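Local coordinates for protein GH3 beta-N-acetylglucosaminidase (Paenibacillaceae, PDB 6K5J) that hydrolyses terminal, non-reducing beta-linked N-acetylglucosamine residues, as a glycosidase of glycoside hydrolase family 3, at residues R91-V96 with L407-T412; Y415-A420 with V516-I521; L479-A484 with N491-V496. All coordinates share one frame; numbering follows the deposited sequence.

In the fold
The three contacts run from the seam between domains into the core of the C-terminal alpha/beta domain. Interaction 1 lies at the surface and joins a loop of the N-terminal TIM-barrel domain to one leading into helix 413-419; charged groups dominate its surroundings. Interaction 2, partly buried, joins the ends of helices 413-419 and 507-517 by small apolar touches, its hydrogen bonds staying within each segment, with a Schellman motif ending helix 507-517. Interaction 3 is buried and wholly aliphatic, laying a loop against strand 478-483. Interactions 1 and 2 meet where K410 and E411 reach Y415 and W416; L517 of interaction 2 touches I480 of interaction 3.

Interaction 1 of 3, residues R91-V96 with L407-T412; sequences RLENGV and LPRKET
The carboxylate oxygen OE1 of E93, whose side chain meets L407 across this contact, is held by two groups of its own domain: the hydroxyl of T90 bonds to it and R50 forms a salt bridge. Thus fixed, the carboxylate faces the isobutyl end of L407, which arrives from the opposite direction. E93 OE2 comes within 3.1 Å of L407 CD1, a close approach for oxygen against a methyl, while E93 OE1 lies near both methyls, slightly closer to L407 CD2 at 3.8 Å. With CG anti to the carbonyl carbon (chi1 -51°), E93 CG stands 4.3 Å from R409 NH1, and a bend at chi2 (78°) swings the carboxylate onto L407. The opposite charges stop short of pairing, E93 OE2 and R409 NH1 being 5.5 Å apart, although attraction at that range may still help. The two segments belong to different parts of the molecule: 91-96 to the family 3 N-terminal domain, of TIM-barrel type, and 407-412 to the loop between strand 390-396 and helix 413-419. R409 ties these parts together, since its NE bonds to N505 and its NH2 to the carbonyl of G87; a long chain with several N-H groups suits that reach. L407 CG lies 4.1 Å above the middle of the R409 guanidinium plane, and this leucine therefore has the carboxylate ahead of it and the arginine's flat face beside it. Beyond E93 the chain reverses in a type II beta turn to V96, where G95 adopts a positive phi (81°) that a residue without a side chain accepts readily. Two residues before E93, R91 pairs with D83, bonds through NH1 to the carbonyl of E402 and touches N-acetylglucosamine.

Interaction 2 of 3, residues Y415-A420 with V516-I521; sequences YWLKSA and VLTGQI
Apolar contact between L417 and T518 forms the centre of this meeting of two helix ends: L417 CD2 lies 3.6 Å from T518 CG2, the two side chains sliding past each other in opposite directions. Threonine suits the spot because its methyl serves the leucine while its hydroxyl turns to polar work: at chi1 59° OG1 lies between the backbone N and the carbonyl carbon, and CG2, anti to the carbonyl carbon, is sent to L417. Next to this pair, the small A420 lets the amide of Q520 come near, with A420 CB 4.3 Å from Q520 NE2.

Hydrogen bonds stay within each segment. Q520 NE2 donates to T518 OG1 at 2.7 Å, nearly straight (167°) and close to its own amide plane; the threonine hydroxyl also bonds to the carbonyl of A514, so OG1 has two partners. The backbone there closes in a Schellman motif, with G519 at positive phi as its C-prime residue and G519 N bonded to V516 O at 3.0 Å. On the other helix S419 OG donates back to W416 O at 2.9 Å, the side chain turning onto its own last turn.

Helix 413-419 thus lies beside helix 507-517, where W416 packs on M510, R511 and A514. L417 also rests on V424 of the edge strand 424-430, and L517 on F500 of strand 499-501.

Interaction 3 of 3, residues L479-A484 with N491-V496; sequences LIVASA and NALPTV
V481 meets L493 and V496 without a ring, amide or other flat side-chain group between them, so there are no faces or edges to match, and the contact is shaped by branched aliphatic chains alone. V481 is central. Its CG2 sits against both methyls of V496, 3.7 Å from V496 CG1 and equally far from V496 CG2, the two valines crossing at about a right angle. Its other methyl serves a different partner: V481 CG1 lies 4.2 Å from L493 CD1. This division follows from the torsion of V481, whose CG1 is anti to the backbone N (chi1 -179°), leaving CG2 beside that N and turned to V496. Two residues back on the strand, L479 points the same way and adds L479 CD2 at 4.2 Å from V496 CG2. Beta-branched V481 fits an extended backbone, and its compact fork fills the angle between L493 and V496.

Those two partners are presented together by a type I beta turn, L493 to V496, closed by V496 N to L493 O at 3.2 Å; P494, whose ring restricts phi, suits the second position. R377 NH1 bonds to the carbonyls of both L493 and V496, and T495 bonds to E469, while I468 of helix 462-472 touches L493 and V496. The loop joins strand 478-483 to its parallel neighbour 499-501, taking the place that a helix fills in a classical beta-alpha-beta crossover, within a predominantly parallel sheet consistent with the alpha/beta sandwich domain of family 3 glycoside hydrolases.

Interaction 1 of 3, residues R91-V96 with L407-T412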
loop_
_atom_site.group_PDB
_atom_site.type_symbol
_atom_site.label_atom_id
_atom_site.label_comp_id
_atom_site.label_asym_id
_atom_site.label_seq_id
_atom_site.Cartn_x
_atom_site.Cartn_y
_atom_site.Cartn_z
ATOM N N ARG A 91 -5.817 5.615 -1.709
ATOM C CA ARG A 91 -7.186 5.586 -2.213
ATOM C C ARG A 91 -7.802 6.966 -2.341
ATOM O O ARG A 91 -8.824 7.109 -3.022
ATOM C CB ARG A 91 -8.086 4.745 -1.300
ATOM C CG ARG A 91 -7.555 3.374 -1.031
ATOM C CD ARG A 91 -7.500 2.562 -2.299
ATOM N NE ARG A 91 -7.255 1.172 -1.962
ATOM C CZ ARG A 91 -6.581 0.324 -2.722
ATOM N NH1 ARG A 91 -6.073 0.701 -3.898
ATOM N NH2 ARG A 91 -6.413 -0.906 -2.290
ATOM N N LEU A 92 -7.213 7.966 -1.692
ATOM C CA LEU A 92 -7.674 9.346 -1.755
ATOM C C LEU A 92 -6.459 10.248 -1.880
ATOM O O LEU A 92 -5.553 10.184 -1.049
ATOM C CB LEU A 92 -8.488 9.714 -0.507
ATOM C CG LEU A 92 -8.923 11.185 -0.449
ATOM C CD1 LEU A 92 -9.880 11.520 -1.596
ATOM C CD2 LEU A 92 -9.551 11.491 0.901
ATOM N N GLU A 93 -6.444 11.085 -2.918
ATOM C CA GLU A 93 -5.475 12.160 -3.034
ATOM C C GLU A 93 -6.114 13.541 -3.107
ATOM O O GLU A 93 -5.429 14.529 -2.841
ATOM C CB GLU A 93 -4.587 11.956 -4.276
ATOM C CG GLU A 93 -3.961 10.563 -4.375
ATOM C CD GLU A 93 -4.944 9.515 -4.868
ATOM O OE1 GLU A 93 -4.942 8.386 -4.332
ATOM O OE2 GLU A 93 -5.742 9.815 -5.778
ATOM N N ASN A 94 -7.403 13.636 -3.427
ATOM C CA ASN A 94 -8.051 14.933 -3.547
ATOM C C ASN A 94 -8.246 15.538 -2.163
ATOM O O ASN A 94 -8.943 14.956 -1.331
ATOM C CB ASN A 94 -9.399 14.786 -4.251
ATOM C CG ASN A 94 -10.071 16.127 -4.492
ATOM O OD1 ASN A 94 -9.419 17.098 -4.875
ATOM N ND2 ASN A 94 -11.365 16.187 -4.260
ATOM N N GLY A 95 -7.631 16.697 -1.913
ATOM C CA GLY A 95 -7.825 17.380 -0.650
ATOM C C GLY A 95 -7.005 16.867 0.511
ATOM O O GLY A 95 -7.240 17.294 1.648
ATOM N N VAL A 96 -6.066 15.951 0.273
ATOM C CA VAL A 96 -5.180 15.447 1.313
ATOM C C VAL A 96 -3.753 15.497 0.786
ATOM O O VAL A 96 -3.513 15.643 -0.414
ATOM C CB VAL A 96 -5.541 14.013 1.769
ATOM C CG1 VAL A 96 -6.997 13.960 2.222
ATOM C CG2 VAL A 96 -5.297 13.014 0.648
ATOM N N LEU A 407 -4.359 6.379 -11.836
ATOM C CA LEU A 407 -4.181 7.427 -10.836
ATOM C C LEU A 407 -3.472 8.581 -11.525
ATOM O O LEU A 407 -2.236 8.675 -11.503
ATOM C CB LEU A 407 -3.384 6.906 -9.639
ATOM C CG LEU A 407 -3.141 7.818 -8.440
ATOM C CD1 LEU A 407 -4.329 8.737 -8.270
ATOM C CD2 LEU A 407 -2.906 6.981 -7.186
ATOM N N PRO A 408 -4.225 9.482 -12.158
ATOM C CA PRO A 408 -3.589 10.558 -12.927
ATOM C C PRO A 408 -2.830 11.508 -12.015
ATOM O O PRO A 408 -3.240 11.776 -10.883
ATOM C CB PRO A 408 -4.770 11.255 -13.612
ATOM C CG PRO A 408 -5.923 11.012 -12.687
ATOM C CD PRO A 408 -5.690 9.645 -12.081
ATOM N N ARG A 409 -1.697 11.992 -12.516
ATOM C CA ARG A 409 -0.837 12.915 -11.788
ATOM C C ARG A 409 -0.718 14.202 -12.591
ATOM O O ARG A 409 -0.273 14.175 -13.742
ATOM C CB ARG A 409 0.548 12.306 -11.545
ATOM C CG ARG A 409 0.515 10.947 -10.846
ATOM C CD ARG A 409 0.266 11.063 -9.335
ATOM N NE ARG A 409 0.746 9.870 -8.640
ATOM C CZ ARG A 409 0.458 9.547 -7.381
ATOM N NH1 ARG A 409 -0.325 10.322 -6.632
ATOM N NH2 ARG A 409 0.956 8.430 -6.868
ATOM N N LYS A 410 -1.098 15.325 -11.979
ATOM C CA LYS A 410 -0.921 16.620 -12.632
ATOM C C LYS A 410 0.506 17.144 -12.487
ATOM O O LYS A 410 1.061 17.724 -13.429
ATOM C CB LYS A 410 -1.915 17.633 -12.061
ATOM C CG LYS A 410 -1.865 18.993 -12.748
ATOM C CD LYS A 410 -2.482 20.072 -11.878
ATOM C CE LYS A 410 -1.414 20.946 -11.230
ATOM N NZ LYS A 410 -1.059 22.105 -12.098
ATOM N N GLU A 411 1.114 16.970 -11.313
ATOM C CA GLU A 411 2.459 17.496 -11.058
ATOM C C GLU A 411 3.499 16.484 -11.546
ATOM O O GLU A 411 4.182 15.805 -10.774
ATOM C CB GLU A 411 2.632 17.826 -9.579
ATOM C CG GLU A 411 1.731 18.954 -9.068
ATOM C CD GLU A 411 0.392 18.468 -8.531
ATOM O OE1 GLU A 411 0.058 17.270 -8.674
ATOM O OE2 GLU A 411 -0.327 19.297 -7.942
ATOM N N THR A 412 3.583 16.384 -12.871
ATOM C CA THR A 412 4.510 15.495 -13.552
ATOM C C THR A 412 5.933 16.043 -13.477
ATOM O O THR A 412 6.171 17.177 -13.059
ATOM C CB THR A 412 4.117 15.346 -15.023
ATOM O OG1 THR A 412 4.245 16.625 -15.670
ATOM C CG2 THR A 412 2.671 14.842 -15.155
#

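Interaction 2 of 3, residues Y415-A420 with V516-I521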
loop_
_atom_site.group_PDB
_atom_site.type_symbol
_atom_site.label_atom_id
_atom_site.label_comp_id
_atom_site.label_asym_id
_atom_site.label_seq_id
_atom_site.Cartn_x
_atom_site.Cartn_y
_atom_site.Cartn_z
ATOM N N TYR A 415 5.879 19.061 -15.529
ATOM C CA TYR A 415 5.320 20.163 -14.752
ATOM C C TYR A 415 6.400 20.882 -13.948
ATOM O O TYR A 415 6.504 22.114 -13.977
ATOM C CB TYR A 415 4.220 19.626 -13.833
ATOM C CG TYR A 415 3.691 20.620 -12.808
ATOM C CD1 TYR A 415 2.617 21.460 -13.110
ATOM C CD2 TYR A 415 4.263 20.711 -11.540
ATOM C CE1 TYR A 415 2.133 22.368 -12.173
ATOM C CE2 TYR A 415 3.786 21.602 -10.597
ATOM C CZ TYR A 415 2.719 22.428 -10.921
ATOM O OH TYR A 415 2.247 23.317 -9.988
ATOM N N TRP A 416 7.225 20.126 -13.220
ATOM C CA TRP A 416 8.229 20.779 -12.381
ATOM C C TRP A 416 9.359 21.371 -13.214
ATOM O O TRP A 416 9.894 22.434 -12.876
ATOM C CB TRP A 416 8.774 19.795 -11.348
ATOM C CG TRP A 416 7.744 19.425 -10.333
ATOM C CD1 TRP A 416 7.100 18.235 -10.222
ATOM C CD2 TRP A 416 7.231 20.260 -9.294
ATOM N NE1 TRP A 416 6.215 18.268 -9.168
ATOM C CE2 TRP A 416 6.280 19.503 -8.580
ATOM C CE3 TRP A 416 7.490 21.574 -8.890
ATOM C CZ2 TRP A 416 5.592 20.014 -7.477
ATOM C CZ3 TRP A 416 6.802 22.085 -7.807
ATOM C CH2 TRP A 416 5.862 21.304 -7.112
ATOM N N LEU A 417 9.762 20.696 -14.289
ATOM C CA LEU A 417 10.798 21.277 -15.135
ATOM C C LEU A 417 10.309 22.576 -15.761
ATOM O O LEU A 417 11.055 23.562 -15.829
ATOM C CB LEU A 417 11.228 20.281 -16.206
ATOM C CG LEU A 417 12.087 19.110 -15.729
ATOM C CD1 LEU A 417 12.343 18.168 -16.878
ATOM C CD2 LEU A 417 13.407 19.603 -15.127
ATOM N N LYS A 418 9.050 22.595 -16.207
ATOM C CA LYS A 418 8.452 23.820 -16.731
ATOM C C LYS A 418 8.434 24.922 -15.680
ATOM O O LYS A 418 8.714 26.090 -15.983
ATOM C CB LYS A 418 7.034 23.529 -17.222
ATOM C CG LYS A 418 6.982 22.883 -18.586
ATOM C CD LYS A 418 5.544 22.514 -18.973
ATOM C CE LYS A 418 5.523 21.774 -20.303
ATOM N NZ LYS A 418 4.250 21.015 -20.512
ATOM N N SER A 419 8.108 24.578 -14.435
ATOM C CA SER A 419 8.089 25.606 -13.406
ATOM C C SER A 419 9.478 26.178 -13.151
ATOM O O SER A 419 9.592 27.306 -12.661
ATOM C CB SER A 419 7.479 25.048 -12.114
ATOM O OG SER A 419 8.476 24.466 -11.291
ATOM N N ALA A 420 10.532 25.443 -13.490
ATOM C CA ALA A 420 11.892 25.926 -13.331
ATOM C C ALA A 420 12.372 26.731 -14.531
ATOM O O ALA A 420 13.518 27.189 -14.530
ATOM C CB ALA A 420 12.842 24.754 -13.085
ATOM N N VAL A 516 17.123 17.491 -8.978
ATOM C CA VAL A 516 18.363 16.749 -9.213
ATOM C C VAL A 516 18.834 16.941 -10.652
ATOM O O VAL A 516 20.003 17.270 -10.905
ATOM C CB VAL A 516 18.166 15.258 -8.886
ATOM C CG1 VAL A 516 19.316 14.420 -9.481
ATOM C CG2 VAL A 516 18.065 15.049 -7.388
ATOM N N LEU A 517 17.930 16.724 -11.615
ATOM C CA LEU A 517 18.277 16.769 -13.031
ATOM C C LEU A 517 18.727 18.152 -13.478
ATOM O O LEU A 517 19.470 18.260 -14.458
ATOM C CB LEU A 517 17.076 16.328 -13.875
ATOM C CG LEU A 517 16.590 14.898 -13.676
ATOM C CD1 LEU A 517 15.378 14.594 -14.563
ATOM C CD2 LEU A 517 17.730 13.928 -13.946
ATOM N N THR A 518 18.302 19.210 -12.787
ATOM C CA THR A 518 18.726 20.563 -13.111
ATOM C C THR A 518 19.889 21.042 -12.240
ATOM O O THR A 518 20.223 22.226 -12.271
ATOM C CB THR A 518 17.536 21.531 -12.994
ATOM O OG1 THR A 518 17.003 21.491 -11.665
ATOM C CG2 THR A 518 16.439 21.135 -13.961
ATOM N N GLY A 519 20.496 20.160 -11.447
ATOM C CA GLY A 519 21.653 20.565 -10.665
ATOM C C GLY A 519 21.361 21.451 -9.473
ATOM O O GLY A 519 22.282 22.062 -8.921
ATOM N N GLN A 520 20.100 21.544 -9.051
ATOM C CA GLN A 520 19.783 22.388 -7.907
ATOM C C GLN A 520 20.045 21.686 -6.580
ATOM O O GLN A 520 20.425 22.346 -5.604
ATOM C CB GLN A 520 18.327 22.852 -7.998
ATOM C CG GLN A 520 18.110 23.791 -9.189
ATOM C CD GLN A 520 16.666 24.195 -9.363
ATOM O OE1 GLN A 520 16.162 25.046 -8.624
ATOM N NE2 GLN A 520 15.984 23.595 -10.346
ATOM N N ILE A 521 19.849 20.367 -6.513
ATOM C CA ILE A 521 20.200 19.596 -5.325
ATOM C C ILE A 521 21.044 18.404 -5.749
ATOM O O ILE A 521 21.022 17.970 -6.903
ATOM C CB ILE A 521 18.959 19.121 -4.532
ATOM C CG1 ILE A 521 18.129 18.120 -5.359
ATOM C CG2 ILE A 521 18.083 20.315 -4.116
ATOM C CD1 ILE A 521 16.821 17.648 -4.618
#

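Interaction 3 of 3, residues L479-A484 with N491-V496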
loop_
_atom_site.group_PDB
_atom_site.type_symbol
_atom_site.label_atom_id
_atom_site.label_comp_id
_atom_site.label_asym_id
_atom_site.label_seq_id
_atom_site.Cartn_x
_atom_site.Cartn_y
_atom_site.Cartn_z
ATOM N N LEU A 479 20.206 10.562 -23.364
ATOM C CA LEU A 479 19.070 9.947 -22.687
ATOM C C LEU A 479 19.355 9.814 -21.195
ATOM O O LEU A 479 20.405 9.293 -20.806
ATOM C CB LEU A 479 18.780 8.567 -23.274
ATOM C CG LEU A 479 17.745 7.722 -22.517
ATOM C CD1 LEU A 479 16.369 8.338 -22.678
ATOM C CD2 LEU A 479 17.761 6.280 -23.031
ATOM N N ILE A 480 18.423 10.288 -20.369
ATOM C CA ILE A 480 18.382 9.993 -18.940
ATOM C C ILE A 480 17.116 9.187 -18.672
ATOM O O ILE A 480 16.041 9.530 -19.173
ATOM C CB ILE A 480 18.379 11.279 -18.085
ATOM C CG1 ILE A 480 19.686 12.057 -18.242
ATOM C CG2 ILE A 480 18.119 10.966 -16.598
ATOM C CD1 ILE A 480 19.606 13.481 -17.662
ATOM N N VAL A 481 17.224 8.134 -17.870
ATOM C CA VAL A 481 16.060 7.368 -17.434
ATOM C C VAL A 481 15.890 7.570 -15.931
ATOM O O VAL A 481 16.862 7.493 -15.171
ATOM C CB VAL A 481 16.196 5.880 -17.798
ATOM C CG1 VAL A 481 14.946 5.093 -17.366
ATOM C CG2 VAL A 481 16.411 5.730 -19.295
ATOM N N ALA A 482 14.663 7.853 -15.510
ATOM C CA ALA A 482 14.316 7.980 -14.101
ATOM C C ALA A 482 13.114 7.086 -13.843
ATOM O O ALA A 482 12.048 7.300 -14.424
ATOM C CB ALA A 482 14.004 9.435 -13.736
ATOM N N SER A 483 13.289 6.074 -12.998
ATOM C CA SER A 483 12.204 5.149 -12.716
ATOM C C SER A 483 11.283 5.759 -11.671
ATOM O O SER A 483 11.746 6.264 -10.640
ATOM C CB SER A 483 12.742 3.794 -12.242
ATOM O OG SER A 483 13.698 3.945 -11.203
ATOM N N ALA A 484 9.981 5.724 -11.951
ATOM C CA ALA A 484 8.962 6.263 -11.057
ATOM C C ALA A 484 8.087 5.171 -10.457
ATOM O O ALA A 484 7.039 5.471 -9.868
ATOM C CB ALA A 484 8.093 7.288 -11.793
ATOM N N ASN A 491 17.599 -3.276 -14.490
ATOM C CA ASN A 491 18.010 -4.640 -14.830
ATOM C C ASN A 491 17.623 -5.022 -16.250
ATOM O O ASN A 491 18.230 -5.938 -16.822
ATOM C CB ASN A 491 17.384 -5.650 -13.859
ATOM C CG ASN A 491 17.960 -5.554 -12.467
ATOM O OD1 ASN A 491 19.030 -4.981 -12.267
ATOM N ND2 ASN A 491 17.256 -6.121 -11.494
ATOM N N ALA A 492 16.623 -4.356 -16.820
ATOM C CA ALA A 492 16.162 -4.603 -18.174
ATOM C C ALA A 492 16.694 -3.588 -19.176
ATOM O O ALA A 492 16.266 -3.606 -20.332
ATOM C CB ALA A 492 14.630 -4.613 -18.219
ATOM N N LEU A 493 17.610 -2.707 -18.763
ATOM C CA LEU A 493 18.041 -1.564 -19.577
ATOM C C LEU A 493 19.566 -1.493 -19.664
ATOM O O LEU A 493 20.187 -0.523 -19.218
ATOM C CB LEU A 493 17.467 -0.264 -19.005
ATOM C CG LEU A 493 15.945 -0.208 -18.911
ATOM C CD1 LEU A 493 15.497 1.024 -18.111
ATOM C CD2 LEU A 493 15.308 -0.207 -20.309
ATOM N N PRO A 494 20.208 -2.498 -20.269
ATOM C CA PRO A 494 21.680 -2.544 -20.229
ATOM C C PRO A 494 22.371 -1.441 -21.023
ATOM O O PRO A 494 23.536 -1.143 -20.731
ATOM C CB PRO A 494 22.005 -3.939 -20.793
ATOM C CG PRO A 494 20.814 -4.306 -21.617
ATOM C CD PRO A 494 19.628 -3.675 -20.946
ATOM N N THR A 495 21.702 -0.818 -21.994
ATOM C CA THR A 495 22.313 0.224 -22.811
ATOM C C THR A 495 22.187 1.612 -22.200
ATOM O O THR A 495 22.899 2.534 -22.621
ATOM C CB THR A 495 21.681 0.221 -24.207
ATOM O OG1 THR A 495 21.498 -1.136 -24.630
ATOM C CG2 THR A 495 22.566 0.957 -25.220
ATOM N N VAL A 496 21.307 1.778 -21.208
ATOM C CA VAL A 496 21.087 3.090 -20.604
ATOM C C VAL A 496 22.341 3.515 -19.857
ATOM O O VAL A 496 22.946 2.722 -19.127
ATOM C CB VAL A 496 19.853 3.032 -19.690
ATOM C CG1 VAL A 496 19.795 4.224 -18.747
ATOM C CG2 VAL A 496 18.603 2.951 -20.529
#